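Local coordinates for N-acetylmuramoyl-L-alanine amidase domain-containing protein SAOUHSC_02979 (Staphylococcus aureus, PDB 5T1Q) that probably hydrolyses amide bonds of cell-wall peptidoglycan as a secreted enzyme, represented here by a glucosaminidase-like domain followed by a CHAP domain, at residues A[109-114]-A[138-143]; A[3-8]-A[187-192]. One frame throughout, in Å; residues are numbered along the deposited sequence.

Interaction 1 of 2, residues A[109-114]-A[138-143]; sequences FGIKGA and GFRKYP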
ATOM      1  N   PHE A 109      -5.925  -8.115   9.184  1.00 34.06           N
ATOM      2  CA  PHE A 109      -6.308  -6.732   9.468  1.00 32.87           C
ATOM      3  C   PHE A 109      -5.228  -5.865  10.087  1.00 32.06           C
ATOM      4  O   PHE A 109      -5.500  -4.725  10.476  1.00 33.25           O
ATOM      5  CB  PHE A 109      -7.548  -6.750  10.367  1.00 33.36           C
ATOM      6  CG  PHE A 109      -8.704  -7.441   9.743  1.00 33.45           C
ATOM      7  CD1 PHE A 109      -8.834  -8.814   9.835  1.00 34.59           C
ATOM      8  CD2 PHE A 109      -9.637  -6.730   9.022  1.00 33.02           C
ATOM      9  CE1 PHE A 109      -9.883  -9.466   9.224  1.00 35.20           C
ATOM     10  CE2 PHE A 109     -10.693  -7.378   8.415  1.00 33.70           C
ATOM     11  CZ  PHE A 109     -10.813  -8.746   8.507  1.00 34.46           C
ATOM     12  N   GLY A 110      -4.010  -6.380  10.170  1.00 32.22           N
ATOM     13  CA  GLY A 110      -2.910  -5.623  10.768  1.00 32.32           C
ATOM     14  C   GLY A 110      -3.173  -5.219  12.209  1.00 32.89           C
ATOM     15  O   GLY A 110      -2.848  -4.104  12.622  1.00 33.57           O
ATOM     16  N   ILE A 111      -3.759  -6.130  12.978  1.00 33.98           N
ATOM     17  CA  ILE A 111      -4.069  -5.861  14.379  1.00 34.77           C
ATOM     18  C   ILE A 111      -2.829  -6.146  15.213  1.00 35.81           C
ATOM     19  O   ILE A 111      -2.287  -7.251  15.160  1.00 35.63           O
ATOM     20  CB  ILE A 111      -5.254  -6.706  14.883  1.00 35.69           C
ATOM     21  CG1 ILE A 111      -6.464  -6.519  13.964  1.00 35.41           C
ATOM     22  CG2 ILE A 111      -5.624  -6.317  16.318  1.00 36.69           C
ATOM     23  CD1 ILE A 111      -7.668  -7.354  14.349  1.00 36.89           C
ATOM     24  N   LYS A 112      -2.400  -5.143  15.980  1.00 35.97           N
ATOM     25  CA  LYS A 112      -1.224  -5.248  16.853  1.00 37.33           C
ATOM     26  C   LYS A 112      -1.535  -5.989  18.159  1.00 38.30           C
ATOM     27  O   LYS A 112      -2.694  -6.135  18.529  1.00 37.61           O
ATOM     28  CB  LYS A 112      -0.669  -3.856  17.168  1.00 38.04           C
ATOM     29  CG  LYS A 112      -0.012  -3.165  15.972  1.00 37.50           C
ATOM     30  CD  LYS A 112       0.296  -1.692  16.230  1.00 38.17           C
ATOM     31  CE  LYS A 112       1.279  -1.480  17.365  1.00 40.83           C
ATOM     32  NZ  LYS A 112       1.601  -0.035  17.577  1.00 42.37           N
ATOM     33  N   GLY A 113      -0.480  -6.462  18.830  1.00 39.19           N
ATOM     34  CA  GLY A 113      -0.595  -7.180  20.101  1.00 41.45           C
ATOM     35  C   GLY A 113      -0.305  -8.673  19.963  1.00 42.59           C
ATOM     36  O   GLY A 113       0.566  -9.084  19.190  1.00 40.71           O
ATOM     37  N   ALA A 114      -1.035  -9.472  20.736  1.00 43.86           N
ATOM     38  CA  ALA A 114      -0.907 -10.927  20.719  1.00 45.14           C
ATOM     39  C   ALA A 114      -2.292 -11.564  20.801  1.00 45.57           C
ATOM     40  O   ALA A 114      -3.234 -10.952  21.299  1.00 43.84           O
ATOM     41  CB  ALA A 114      -0.044 -11.392  21.873  1.00 47.28           C
ATOM     42  N   GLY A 138       4.811  -5.735  17.667  1.00 41.85           N
ATOM     43  CA  GLY A 138       4.261  -7.078  17.747  1.00 41.15           C
ATOM     44  C   GLY A 138       2.855  -7.120  17.188  1.00 39.11           C
ATOM     45  O   GLY A 138       2.023  -6.298  17.529  1.00 38.60           O
ATOM     46  N   PHE A 139       2.600  -8.078  16.308  1.00 38.71           N
ATOM     47  CA  PHE A 139       1.289  -8.255  15.699  1.00 37.56           C
ATOM     48  C   PHE A 139       0.729  -9.588  16.126  1.00 38.63           C
ATOM     49  O   PHE A 139       1.476 -10.530  16.393  1.00 40.16           O
ATOM     50  CB  PHE A 139       1.371  -8.179  14.172  1.00 35.90           C
ATOM     51  CG  PHE A 139       1.524  -6.786  13.642  1.00 34.58           C
ATOM     52  CD1 PHE A 139       2.768  -6.189  13.576  1.00 34.72           C
ATOM     53  CD2 PHE A 139       0.416  -6.077  13.185  1.00 34.17           C
ATOM     54  CE1 PHE A 139       2.918  -4.903  13.071  1.00 34.59           C
ATOM     55  CE2 PHE A 139       0.554  -4.784  12.671  1.00 33.75           C
ATOM     56  CZ  PHE A 139       1.810  -4.195  12.619  1.00 33.44           C
ATOM     57  N   ARG A 140      -0.594  -9.657  16.178  1.00 38.07           N
ATOM     58  CA  ARG A 140      -1.276 -10.862  16.591  1.00 39.89           C
ATOM     59  C   ARG A 140      -1.050 -11.971  15.571  1.00 40.25           C
ATOM     60  O   ARG A 140      -1.171 -11.750  14.367  1.00 39.56           O
ATOM     61  CB  ARG A 140      -2.773 -10.590  16.787  1.00 39.72           C
ATOM     62  CG  ARG A 140      -3.044  -9.502  17.818  1.00 39.81           C
ATOM     63  CD  ARG A 140      -4.520  -9.334  18.146  1.00 40.41           C
ATOM     64  NE  ARG A 140      -4.725  -8.225  19.082  1.00 40.98           N
ATOM     65  CZ  ARG A 140      -5.908  -7.818  19.553  1.00 41.92           C
ATOM     66  NH1 ARG A 140      -7.029  -8.429  19.199  1.00 41.76           N
ATOM     67  NH2 ARG A 140      -5.966  -6.779  20.389  1.00 43.04           N
ATOM     68  N   LYS A 141      -0.670 -13.141  16.077  1.00 41.72           N
ATOM     69  CA  LYS A 141      -0.405 -14.330  15.281  1.00 43.15           C
ATOM     70  C   LYS A 141      -1.547 -15.302  15.558  1.00 45.04           C
ATOM     71  O   LYS A 141      -1.757 -15.706  16.704  1.00 46.14           O
ATOM     72  CB  LYS A 141       0.937 -14.920  15.712  1.00 44.78           C
ATOM     73  CG  LYS A 141       1.399 -16.176  14.992  1.00 46.28           C
ATOM     74  CD  LYS A 141       2.718 -16.637  15.597  1.00 48.44           C
ATOM     75  CE  LYS A 141       3.212 -17.937  15.000  1.00 50.22           C
ATOM     76  NZ  LYS A 141       3.606 -17.774  13.583  1.00 50.68           N
ATOM     77  N   TYR A 142      -2.298 -15.650  14.516  1.00 45.21           N
ATOM     78  CA  TYR A 142      -3.451 -16.532  14.653  1.00 46.45           C
ATOM     79  C   TYR A 142      -3.175 -17.915  14.085  1.00 48.62           C
ATOM     80  O   TYR A 142      -2.314 -18.057  13.227  1.00 48.68           O
ATOM     81  CB  TYR A 142      -4.635 -15.941  13.903  1.00 44.70           C
ATOM     82  CG  TYR A 142      -4.994 -14.528  14.289  1.00 42.79           C
ATOM     83  CD1 TYR A 142      -4.447 -13.444  13.615  1.00 40.79           C
ATOM     84  CD2 TYR A 142      -5.906 -14.273  15.307  1.00 43.34           C
ATOM     85  CE1 TYR A 142      -4.789 -12.145  13.952  1.00 39.42           C
ATOM     86  CE2 TYR A 142      -6.252 -12.978  15.649  1.00 41.97           C
ATOM     87  CZ  TYR A 142      -5.694 -11.916  14.967  1.00 40.03           C
ATOM     88  OH  TYR A 142      -6.038 -10.628  15.298  1.00 38.79           O
ATOM     89  N   PRO A 143      -3.912 -18.945  14.558  1.00 51.94           N
ATOM     90  CA  PRO A 143      -3.735 -20.296  13.992  1.00 54.00           C
ATOM     91  C   PRO A 143      -4.190 -20.379  12.530  1.00 53.54           C
ATOM     92  O   PRO A 143      -3.680 -21.199  11.769  1.00 53.95           O
ATOM     93  CB  PRO A 143      -4.636 -21.182  14.872  1.00 56.14           C
ATOM     94  CG  PRO A 143      -4.942 -20.381  16.088  1.00 55.29           C
ATOM     95  CD  PRO A 143      -4.850 -18.941  15.696  1.00 52.77           C
TER
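Lys112 and Phe139 form a single beta bridge, through which the loop 109-114 lies against the end of strand 131-140 in the glucosaminidase-like domain. Two backbone hydrogen bonds flank this pair: Gly113 N to Gly138 O at 2.8 Å, and Arg140 N to Ile111 O at 3.1 Å, the latter nearly straight at 173°. The bridge stays single, consistent with segments that run 88° apart. Gly113 has a positive phi, and at its backbone angles a side chain would crowd the carbonyl oxygen of Lys112.

Arg140 adds a side-chain bond. Its chain is extended from CG to NE, and NE donates to Lys112 O at 3.0 Å, the oxygen lying out of the guanidinium plane and the bond bent to 133°. Ile111 CG2 sits over one face of the same guanidinium, 3.5 Å from Arg140 NE. The far end of the group turns to Asp151, with which NH1 makes a salt bridge; Tyr142 OH is hydrogen-bonded to the same carboxylate oxygen and lies 3.8 Å from Ile111 CD1.

The Phe139 ring takes a CH-pi contact: Lys112 CG lies over one face, 4.0 Å from the ring centroid and offset toward the rim, while Gly110 O approaches the ring edge at Phe139 CE2, 3.5 Å away. Beyond this contact Lys112 NZ forms a salt bridge with Glu11.

Backbone donors and acceptors are thus exchanged in both directions between loop and strand, and the arginine divides its N-H groups between a backbone oxygen and Asp151. The Asp151 carboxylate would balance the guanidinium charge and, with the bond to Lys112 O, probably limits how the group can turn.

Interaction 2 of 2, residues A[3-8]-A[187-192]; sequences NPQLPT and KTYATD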
ATOM      1  N   ASN A   3      -4.139   3.970  22.874  1.00 56.97           N
ATOM      2  CA  ASN A   3      -4.647   3.107  21.774  1.00 52.96           C
ATOM      3  C   ASN A   3      -3.553   2.173  21.208  1.00 51.45           C
ATOM      4  O   ASN A   3      -2.608   2.643  20.569  1.00 49.74           O
ATOM      5  CB  ASN A   3      -5.227   4.001  20.660  1.00 50.29           C
ATOM      6  CG  ASN A   3      -5.880   3.217  19.515  1.00 48.32           C
ATOM      7  OD1 ASN A   3      -5.724   2.000  19.380  1.00 47.94           O
ATOM      8  ND2 ASN A   3      -6.611   3.936  18.669  1.00 46.42           N
ATOM      9  N   PRO A   4      -3.684   0.848  21.437  1.00 51.21           N
ATOM     10  CA  PRO A   4      -2.682  -0.115  20.943  1.00 50.78           C
ATOM     11  C   PRO A   4      -2.454  -0.167  19.413  1.00 48.15           C
ATOM     12  O   PRO A   4      -1.368  -0.570  18.982  1.00 47.79           O
ATOM     13  CB  PRO A   4      -3.215  -1.459  21.453  1.00 51.68           C
ATOM     14  CG  PRO A   4      -3.989  -1.108  22.674  1.00 53.60           C
ATOM     15  CD  PRO A   4      -4.665   0.185  22.320  1.00 52.44           C
ATOM     16  N   GLN A   5      -3.459   0.200  18.611  1.00 45.81           N
ATOM     17  CA  GLN A   5      -3.298   0.213  17.150  1.00 43.83           C
ATOM     18  C   GLN A   5      -2.399   1.334  16.629  1.00 43.58           C
ATOM     19  O   GLN A   5      -2.010   1.321  15.461  1.00 41.85           O
ATOM     20  CB  GLN A   5      -4.654   0.284  16.422  1.00 42.12           C
ATOM     21  CG  GLN A   5      -5.325  -1.056  16.228  1.00 41.71           C
ATOM     22  CD  GLN A   5      -4.488  -2.002  15.393  1.00 40.66           C
ATOM     23  OE1 GLN A   5      -4.050  -3.030  15.882  1.00 41.06           O
ATOM     24  NE2 GLN A   5      -4.213  -1.630  14.147  1.00 39.36           N
ATOM     25  N   LEU A   6      -2.081   2.306  17.476  1.00 45.55           N
ATOM     26  CA  LEU A   6      -1.239   3.426  17.053  1.00 45.80           C
ATOM     27  C   LEU A   6       0.140   3.262  17.671  1.00 47.26           C
ATOM     28  O   LEU A   6       0.324   2.392  18.523  1.00 48.05           O
ATOM     29  CB  LEU A   6      -1.894   4.754  17.446  1.00 46.62           C
ATOM     30  CG  LEU A   6      -3.308   4.977  16.883  1.00 45.77           C
ATOM     31  CD1 LEU A   6      -3.889   6.265  17.443  1.00 47.06           C
ATOM     32  CD2 LEU A   6      -3.330   5.001  15.358  1.00 44.24           C
ATOM     33  N   PRO A   7       1.130   4.044  17.201  1.00 47.75           N
ATOM     34  CA  PRO A   7       2.469   3.928  17.782  1.00 50.31           C
ATOM     35  C   PRO A   7       2.520   4.310  19.258  1.00 53.31           C
ATOM     36  O   PRO A   7       1.954   5.327  19.655  1.00 53.79           O
ATOM     37  CB  PRO A   7       3.305   4.923  16.964  1.00 49.52           C
ATOM     38  CG  PRO A   7       2.577   5.078  15.679  1.00 47.07           C
ATOM     39  CD  PRO A   7       1.123   4.905  16.003  1.00 46.45           C
ATOM     40  N   THR A   8       3.179   3.479  20.054  1.00 56.16           N
ATOM     41  CA  THR A   8       3.361   3.747  21.470  1.00 59.52           C
ATOM     42  C   THR A   8       4.591   4.628  21.647  1.00 61.38           C
ATOM     43  O   THR A   8       5.352   4.847  20.703  1.00 59.65           O
ATOM     44  CB  THR A   8       3.582   2.455  22.266  1.00 61.45           C
ATOM     45  OG1 THR A   8       4.765   1.802  21.789  1.00 61.79           O
ATOM     46  CG2 THR A   8       2.386   1.525  22.123  1.00 60.59           C
ATOM     47  N   LYS A 187      -8.659   8.070  12.409  1.00 51.10           N
ATOM     48  CA  LYS A 187      -7.711   8.397  13.491  1.00 52.43           C
ATOM     49  C   LYS A 187      -7.694   7.416  14.648  1.00 49.97           C
ATOM     50  O   LYS A 187      -6.941   7.593  15.597  1.00 52.80           O
ATOM     51  CB  LYS A 187      -7.968   9.840  13.969  1.00 56.41           C
ATOM     52  CG  LYS A 187      -7.474  10.858  12.941  1.00 58.67           C
ATOM     53  CD  LYS A 187      -8.155  12.217  12.987  1.00 61.19           C
ATOM     54  CE  LYS A 187      -7.776  13.013  11.736  1.00 61.44           C
ATOM     55  NZ  LYS A 187      -8.500  14.306  11.596  1.00 64.06           N
ATOM     56  N   THR A 188      -8.472   6.347  14.540  1.00 47.00           N
ATOM     57  CA  THR A 188      -8.564   5.354  15.599  1.00 44.49           C
ATOM     58  C   THR A 188      -7.919   4.011  15.245  1.00 41.46           C
ATOM     59  O   THR A 188      -7.706   3.179  16.130  1.00 41.58           O
ATOM     60  CB  THR A 188     -10.041   5.107  15.938  1.00 44.69           C
ATOM     61  OG1 THR A 188     -10.733   4.697  14.756  1.00 43.89           O
ATOM     62  CG2 THR A 188     -10.688   6.375  16.478  1.00 45.52           C
ATOM     63  N   TYR A 189      -7.613   3.802  13.967  1.00 39.01           N
ATOM     64  CA  TYR A 189      -7.074   2.528  13.508  1.00 37.22           C
ATOM     65  C   TYR A 189      -5.681   2.629  12.894  1.00 36.72           C
ATOM     66  O   TYR A 189      -4.877   1.705  13.050  1.00 36.35           O
ATOM     67  CB  TYR A 189      -8.022   1.926  12.481  1.00 36.18           C
ATOM     68  CG  TYR A 189      -7.901   0.429  12.353  1.00 35.49           C
ATOM     69  CD1 TYR A 189      -8.644  -0.409  13.178  1.00 35.83           C
ATOM     70  CD2 TYR A 189      -7.042  -0.154  11.423  1.00 33.84           C
ATOM     71  CE1 TYR A 189      -8.549  -1.786  13.067  1.00 36.15           C
ATOM     72  CE2 TYR A 189      -6.934  -1.528  11.312  1.00 33.50           C
ATOM     73  CZ  TYR A 189      -7.693  -2.340  12.139  1.00 34.46           C
ATOM     74  OH  TYR A 189      -7.610  -3.706  12.043  1.00 34.80           O
ATOM     75  N   ALA A 190      -5.412   3.732  12.192  1.00 36.75           N
ATOM     76  CA  ALA A 190      -4.127   3.943  11.518  1.00 36.44           C
ATOM     77  C   ALA A 190      -3.687   5.396  11.554  1.00 37.02           C
ATOM     78  O   ALA A 190      -4.484   6.304  11.819  1.00 38.32           O
ATOM     79  CB  ALA A 190      -4.225   3.478  10.072  1.00 36.84           C
ATOM     80  N   THR A 191      -2.405   5.608  11.291  1.00 36.66           N
ATOM     81  CA  THR A 191      -1.830   6.951  11.259  1.00 38.52           C
ATOM     82  C   THR A 191      -1.917   7.558   9.849  1.00 37.32           C
ATOM     83  O   THR A 191      -1.851   8.780   9.674  1.00 39.63           O
ATOM     84  CB  THR A 191      -0.364   6.911  11.700  1.00 39.70           C
ATOM     85  OG1 THR A 191       0.350   6.010  10.853  1.00 39.92           O
ATOM     86  CG2 THR A 191      -0.248   6.431  13.130  1.00 40.24           C
ATOM     87  N   ASP A 192      -2.064   6.691   8.859  1.00 34.98           N
ATOM     88  CA  ASP A 192      -2.172   7.089   7.452  1.00 34.36           C
ATOM     89  C   ASP A 192      -3.293   8.124   7.308  1.00 34.51           C
ATOM     90  O   ASP A 192      -4.452   7.801   7.514  1.00 33.23           O
ATOM     91  CB  ASP A 192      -2.453   5.827   6.602  1.00 32.50           C
ATOM     92  CG  ASP A 192      -2.471   6.093   5.098  1.00 32.50           C
ATOM     93  OD1 ASP A 192      -2.507   7.265   4.658  1.00 32.07           O
ATOM     94  OD2 ASP A 192      -2.450   5.093   4.346  1.00 31.44           O
TER
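Asn3 reaches Thr188 of the loop 187-192 from an Asx turn, in which Asn3 OD1 accepts Gln5 N at 3.0 Å; a type I beta turn covers Asn3 to Leu6. Asn3 CG, anti to the backbone N (chi1 -176°), comes within 3.8 Å of Thr188 O, and Asn3 ND2 donates to that oxygen at 2.9 Å. The oxygen is close to the amide plane, whereas the nitrogen stands above the plane of the Thr188 carbonyl. Tyr167 OH is a second partner of this oxygen.

Gln5 and Tyr189 lie side by side, pointing the same way. Gln5 NE2 stands over one face of the ring toward its rim, 3.9 Å from Tyr189 CE2, with amide and ring planes 35° apart. Both polar ends turn to loop 109-114, the glutamine amide to Lys112 and Gly110, the tyrosine hydroxyl to Phe109.

Leu6 pushes its two methyls against the loop backbone: CD1 meets Lys187 O, and CD2 reaches Ala190 C at 3.8 Å. This packing joins the lead-in to helix 9-13 to the linker between helices 178-185 and 195-205. Thr191 OG1 is hydrogen-bonded to Glu126, and the threonine methyl is presented to Pro7, the two side chains meeting tip to tip with Thr191 CG2 3.5 Å from Pro7 CD.

Overall arrangement
From the N terminus, the chain enters interaction 2 at 3-8 just before helix 9-13, and that contact closes only at 187-192, some 180 residues later. Interaction 1 is nested inside this long loop: 109-114 precedes the hairpin of strands 119-128 and 131-140, and 138-143 returns at its end, leading to helix 145-158. The centres are 14 Å apart, yet the two contacts touch. Lys112 N to Gln5 OE1 (2.7 Å) and Phe109 O to Tyr189 OH (2.8 Å) are probable hydrogen bonds, so 109-114 meets both segments of interaction 2. Together they tie the N-terminal segment and hairpin to the helical part of the glucosaminidase-like domain.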